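Local structure of peptidoglycan-recognition protein-LC isoform LCa (Drosophila melanogaster, 2F2L) at the interface of chains A and B. The protein acts as a membrane-anchored receptor for peptidoglycan of Gram-negative bacteria that activates the imd/Relish immune pathway, its LCa ectodomain pairing with LCx around tracheal cytotoxin. Coordinates in Å, arbitrary orientation; residue numbers count along the deposited sequence, not the author numbering. Chains: chain A, Peptidoglycan-recognition protein-LC isoform LCa; chain B, Peptidoglycan recognition protein-LC isoform LCx.

Contact 1: the interface of chains A and B. Residues chain A 9, 41, 44-45, 48-49; chain B 54, 58-59.
In the heterodimer of PGRP ectodomains, which share the type 2 amidase fold, helix 40-57 of LCa meets the end of helix 41-58 of LCx, and A:Leu9 and A:Leu45 each lay a methyl on an aromatic ring of the partner. The phenyl ring of B:Phe54 points its CD1-CE1-CZ rim at the LCa helix while A:Leu9 covers a face. Its CG lies anti to the backbone N (chi1 -163°), which carries the ring away from its own helix into chain A. A:Leu9 CD2 sits over that face, displaced toward the rim on the CB side and 3.5 Å from B:Phe54 CG. A:Val44 instead comes to the edge of the ring and nearly in its plane, with CG1 3.8 Å from CD1 of B:Phe54. The far tip of the ring reaches the aliphatic start of A:Arg48, which runs crosswise to it with CG 4.0 Å from B:Phe54 CZ. Beyond that stem, A:Arg48 bends near its middle and its NE donates to the carbonyl O of A:Leu9 at 2.8 Å, from above the carbonyl plane, tying the loop that covers the phenyl to the helix behind it. A:Leu45 sends its two branches different ways. CD1 sits over the six-membered ring of the B:Trp59 indole, off centre and 3.6 Å from CE2, and also touches the phenyl tip, 3.9 Å from B:Phe54 CZ. CD2 approaches the main-chain O of B:Ser58. A:Leu49, one helical turn further on, adds a looser apolar neighbour to the indole. The polar element of this largely apolar patch is the B:Ser58 hydroxyl, which donates to a main-chain carbonyl in the first turn of the LCa helix. The donor is tilted 21° from the carbonyl plane, and B:Ser58 OG lies 2.6 Å from A:Ala41 O.

Contact 2: the interface of chains A and B. Residues chain A 9-12, 48; chain B 34-36, 104.
A:Arg48 reaches across from LCa to the main-chain carbonyl of B:Ala34, in a loop that follows strand 25-32 of the PGRP fold of LCx and leads toward helix 41-58. Its terminal nitrogen NH2 lies 2.7 Å from B:Ala34 O in a fairly straight bond, 154° at the hydrogen, with the acceptor close to the guanidinium plane. The same NH2 also donates to A:Gln11 OE1 at 3.0 Å, meeting a lone pair of the side-chain amide, although that oxygen is tilted from the guanidinium plane. Together with the NE bond to A:Leu9, these contacts fix the rotation of the guanidinium, and its positive charge would be expected to polarise the B:Ala34 carbonyl. A:Gln11 runs extended beyond CG, which is anti to the backbone N (chi1 -159°), and this places its amide beside the arginine. The packing is close around B:Ala35, where the methyl CB rests 3.6 Å from A:Leu9 CD1 and also meets the carbonyl O of that leucine. Further along, B:Thr104 lies across A:Gln11, its CG2 methyl 3.8 Å from the glutamine CG, and runs antiparallel alongside A:Pro12. The threonine OG1 approaches the proline ring at CD but donates its hydrogen within LCx, to B:Ala35 O at 2.7 Å. This bond ties the B:Ala35 peptide to B:Thr104 and may steady the surface facing A:Pro12. Contact is looser at B:Glu36, where the chains meet through water: water 1 lies 2.9 Å from A:Ala10 O and 3.1 Å from the backbone N of B:Glu36. The latter N-H points well at the water, 156° at the hydrogen, so the solvent molecule bridges B:Glu36 N and A:Ala10 O, which are 3.8 Å apart.

Contact 1: the interface of chains A and B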
# COMPACT_ATOMS: atom_id res chain seq x y z
N LEU A 9 0.11 4.24 -0.71
CA LEU A 9 1.04 3.22 -1.19
C LEU A 9 0.30 2.08 -1.89
O LEU A 9 0.77 0.95 -1.91
CB LEU A 9 1.90 2.72 -0.02
CG LEU A 9 3.36 2.36 -0.18
CD1 LEU A 9 4.11 3.42 -1.00
CD2 LEU A 9 4.00 2.19 1.19
N ALA A 41 -1.77 8.88 9.25
CA ALA A 41 -0.69 7.89 9.20
C ALA A 41 -1.17 6.47 9.55
O ALA A 41 -0.74 5.48 8.94
CB ALA A 41 0.47 8.31 10.11
N VAL A 44 -3.73 5.22 6.80
CA VAL A 44 -2.96 4.75 5.67
C VAL A 44 -2.49 3.30 5.90
O VAL A 44 -2.59 2.48 5.00
CB VAL A 44 -1.78 5.70 5.33
CG1 VAL A 44 -0.68 4.98 4.52
CG2 VAL A 44 -2.28 6.93 4.55
N LEU A 45 -1.97 3.02 7.10
CA LEU A 45 -1.59 1.66 7.48
C LEU A 45 -2.76 0.71 7.36
O LEU A 45 -2.65 -0.39 6.78
CB LEU A 45 -1.08 1.63 8.93
CG LEU A 45 -0.49 0.30 9.43
CD1 LEU A 45 0.69 -0.12 8.57
CD2 LEU A 45 -0.07 0.43 10.88
N ARG A 48 -3.75 0.22 3.46
CA ARG A 48 -2.74 -0.50 2.70
C ARG A 48 -2.72 -1.98 3.10
O ARG A 48 -2.66 -2.86 2.23
CB ARG A 48 -1.32 0.11 2.84
CG ARG A 48 -0.24 -0.53 1.92
CD ARG A 48 -0.78 -0.66 0.48
NE ARG A 48 0.08 -1.38 -0.47
CZ ARG A 48 -0.03 -2.67 -0.73
NH1 ARG A 48 -0.89 -3.42 -0.10
NH2 ARG A 48 0.76 -3.24 -1.61
N LEU A 49 -2.85 -2.25 4.40
CA LEU A 49 -2.94 -3.63 4.86
C LEU A 49 -4.23 -4.35 4.43
O LEU A 49 -4.21 -5.54 4.14
CB LEU A 49 -2.75 -3.72 6.37
CG LEU A 49 -1.39 -3.24 6.88
CD1 LEU A 49 -1.28 -3.57 8.37
CD2 LEU A 49 -0.24 -3.85 6.09
N PHE B 54 5.38 6.09 5.23
CA PHE B 54 4.83 4.79 5.64
C PHE B 54 5.68 4.11 6.73
O PHE B 54 5.17 3.59 7.73
CB PHE B 54 4.71 3.89 4.41
CG PHE B 54 3.81 2.72 4.61
CD1 PHE B 54 2.44 2.90 4.73
CD2 PHE B 54 4.31 1.43 4.65
CE1 PHE B 54 1.60 1.82 4.91
CE2 PHE B 54 3.48 0.35 4.84
CZ PHE B 54 2.12 0.54 4.98
N SER B 58 3.55 5.69 9.71
CA SER B 58 2.55 4.65 9.85
C SER B 58 3.06 3.46 10.69
O SER B 58 2.34 2.96 11.55
CB SER B 58 2.05 4.19 8.48
OG SER B 58 1.57 5.28 7.70
N TRP B 59 4.29 3.00 10.47
CA TRP B 59 4.87 1.96 11.33
C TRP B 59 5.61 2.51 12.53
O TRP B 59 5.83 1.79 13.51
CB TRP B 59 5.85 1.08 10.54
CG TRP B 59 5.18 0.05 9.63
CD1 TRP B 59 5.33 -0.06 8.29
CD2 TRP B 59 4.31 -1.01 10.03
NE1 TRP B 59 4.59 -1.12 7.81
CE2 TRP B 59 3.95 -1.72 8.86
CE3 TRP B 59 3.79 -1.43 11.26
CZ2 TRP B 59 3.11 -2.83 8.89
CZ3 TRP B 59 2.95 -2.52 11.29
CH2 TRP B 59 2.60 -3.21 10.11

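Contact 2: the interface of chains A and B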
# COMPACT_ATOMS: atom_id res chain seq x y z
N LEU A 9 0.11 4.24 -0.71
CA LEU A 9 1.04 3.22 -1.19
C LEU A 9 0.30 2.08 -1.89
O LEU A 9 0.77 0.95 -1.91
CB LEU A 9 1.90 2.72 -0.02
CG LEU A 9 3.36 2.36 -0.18
CD1 LEU A 9 4.11 3.42 -1.00
CD2 LEU A 9 4.00 2.19 1.19
N ALA A 10 -0.84 2.40 -2.50
CA ALA A 10 -1.63 1.41 -3.19
C ALA A 10 -0.83 0.64 -4.24
O ALA A 10 -0.10 1.21 -5.05
CB ALA A 10 -2.84 2.09 -3.86
N GLN A 11 -0.98 -0.68 -4.18
CA GLN A 11 -0.52 -1.59 -5.22
C GLN A 11 -1.39 -1.37 -6.46
O GLN A 11 -2.61 -1.21 -6.33
CB GLN A 11 -0.72 -3.02 -4.70
CG GLN A 11 0.09 -4.07 -5.35
CD GLN A 11 -0.07 -5.42 -4.67
OE1 GLN A 11 0.04 -5.53 -3.44
NE2 GLN A 11 -0.27 -6.45 -5.47
N PRO A 12 -0.79 -1.32 -7.65
CA PRO A 12 -1.65 -1.20 -8.82
C PRO A 12 -2.51 -2.47 -8.97
O PRO A 12 -2.07 -3.54 -8.55
CB PRO A 12 -0.65 -1.09 -9.98
CG PRO A 12 0.57 -1.70 -9.47
CD PRO A 12 0.62 -1.36 -8.04
N ARG A 48 -3.75 0.22 3.46
CA ARG A 48 -2.74 -0.50 2.70
C ARG A 48 -2.72 -1.98 3.10
O ARG A 48 -2.66 -2.86 2.23
CB ARG A 48 -1.32 0.11 2.84
CG ARG A 48 -0.24 -0.53 1.92
CD ARG A 48 -0.78 -0.66 0.48
NE ARG A 48 0.08 -1.38 -0.47
CZ ARG A 48 -0.03 -2.67 -0.73
NH1 ARG A 48 -0.89 -3.42 -0.10
NH2 ARG A 48 0.76 -3.24 -1.61
N ALA B 34 5.92 -2.87 -3.49
CA ALA B 34 4.51 -3.26 -3.69
C ALA B 34 3.55 -2.07 -3.87
O ALA B 34 2.34 -2.14 -3.53
CB ALA B 34 4.04 -4.19 -2.59
N ALA B 35 4.07 -1.00 -4.45
CA ALA B 35 3.26 0.14 -4.84
C ALA B 35 3.55 0.45 -6.30
O ALA B 35 4.07 -0.43 -7.02
CB ALA B 35 3.52 1.33 -3.91
N GLU B 36 3.20 1.63 -6.79
CA GLU B 36 3.34 1.92 -8.21
C GLU B 36 4.84 2.18 -8.51
O GLU B 36 5.57 2.63 -7.66
CB GLU B 36 2.44 3.10 -8.64
CG GLU B 36 2.40 3.30 -10.15
CD GLU B 36 1.44 4.40 -10.63
OE1 GLU B 36 0.58 4.88 -9.84
OE2 GLU B 36 1.56 4.79 -11.81
N THR B 104 5.82 -2.87 -8.20
CA THR B 104 5.21 -4.15 -7.90
C THR B 104 5.52 -5.11 -9.03
O THR B 104 5.06 -4.89 -10.17
CB THR B 104 3.66 -4.01 -7.75
OG1 THR B 104 3.36 -3.06 -6.72
CG2 THR B 104 3.01 -5.34 -7.40
O HOH W 1 1.31 3.68 -5.38

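Contact 1 and contact 2 are neighbouring parts of the same LCa–LCx interface, the centres of their C-alpha atoms about 11 Å apart. A:Leu9 gives CD2 to contact 1 and CD1 and its carbonyl to contact 2; A:Arg48 gives its aliphatic stem to the first and its guanidinium to the second. On the LCx side, contact 1 draws on the end of helix 41-58 and the residue after it, contact 2 on separate loops. A:Leu9, A:Gln11, A:Arg48 and A:Leu49 also line the tracheal cytotoxin site, which suggests that ligand recognition and receptor pairing are coupled.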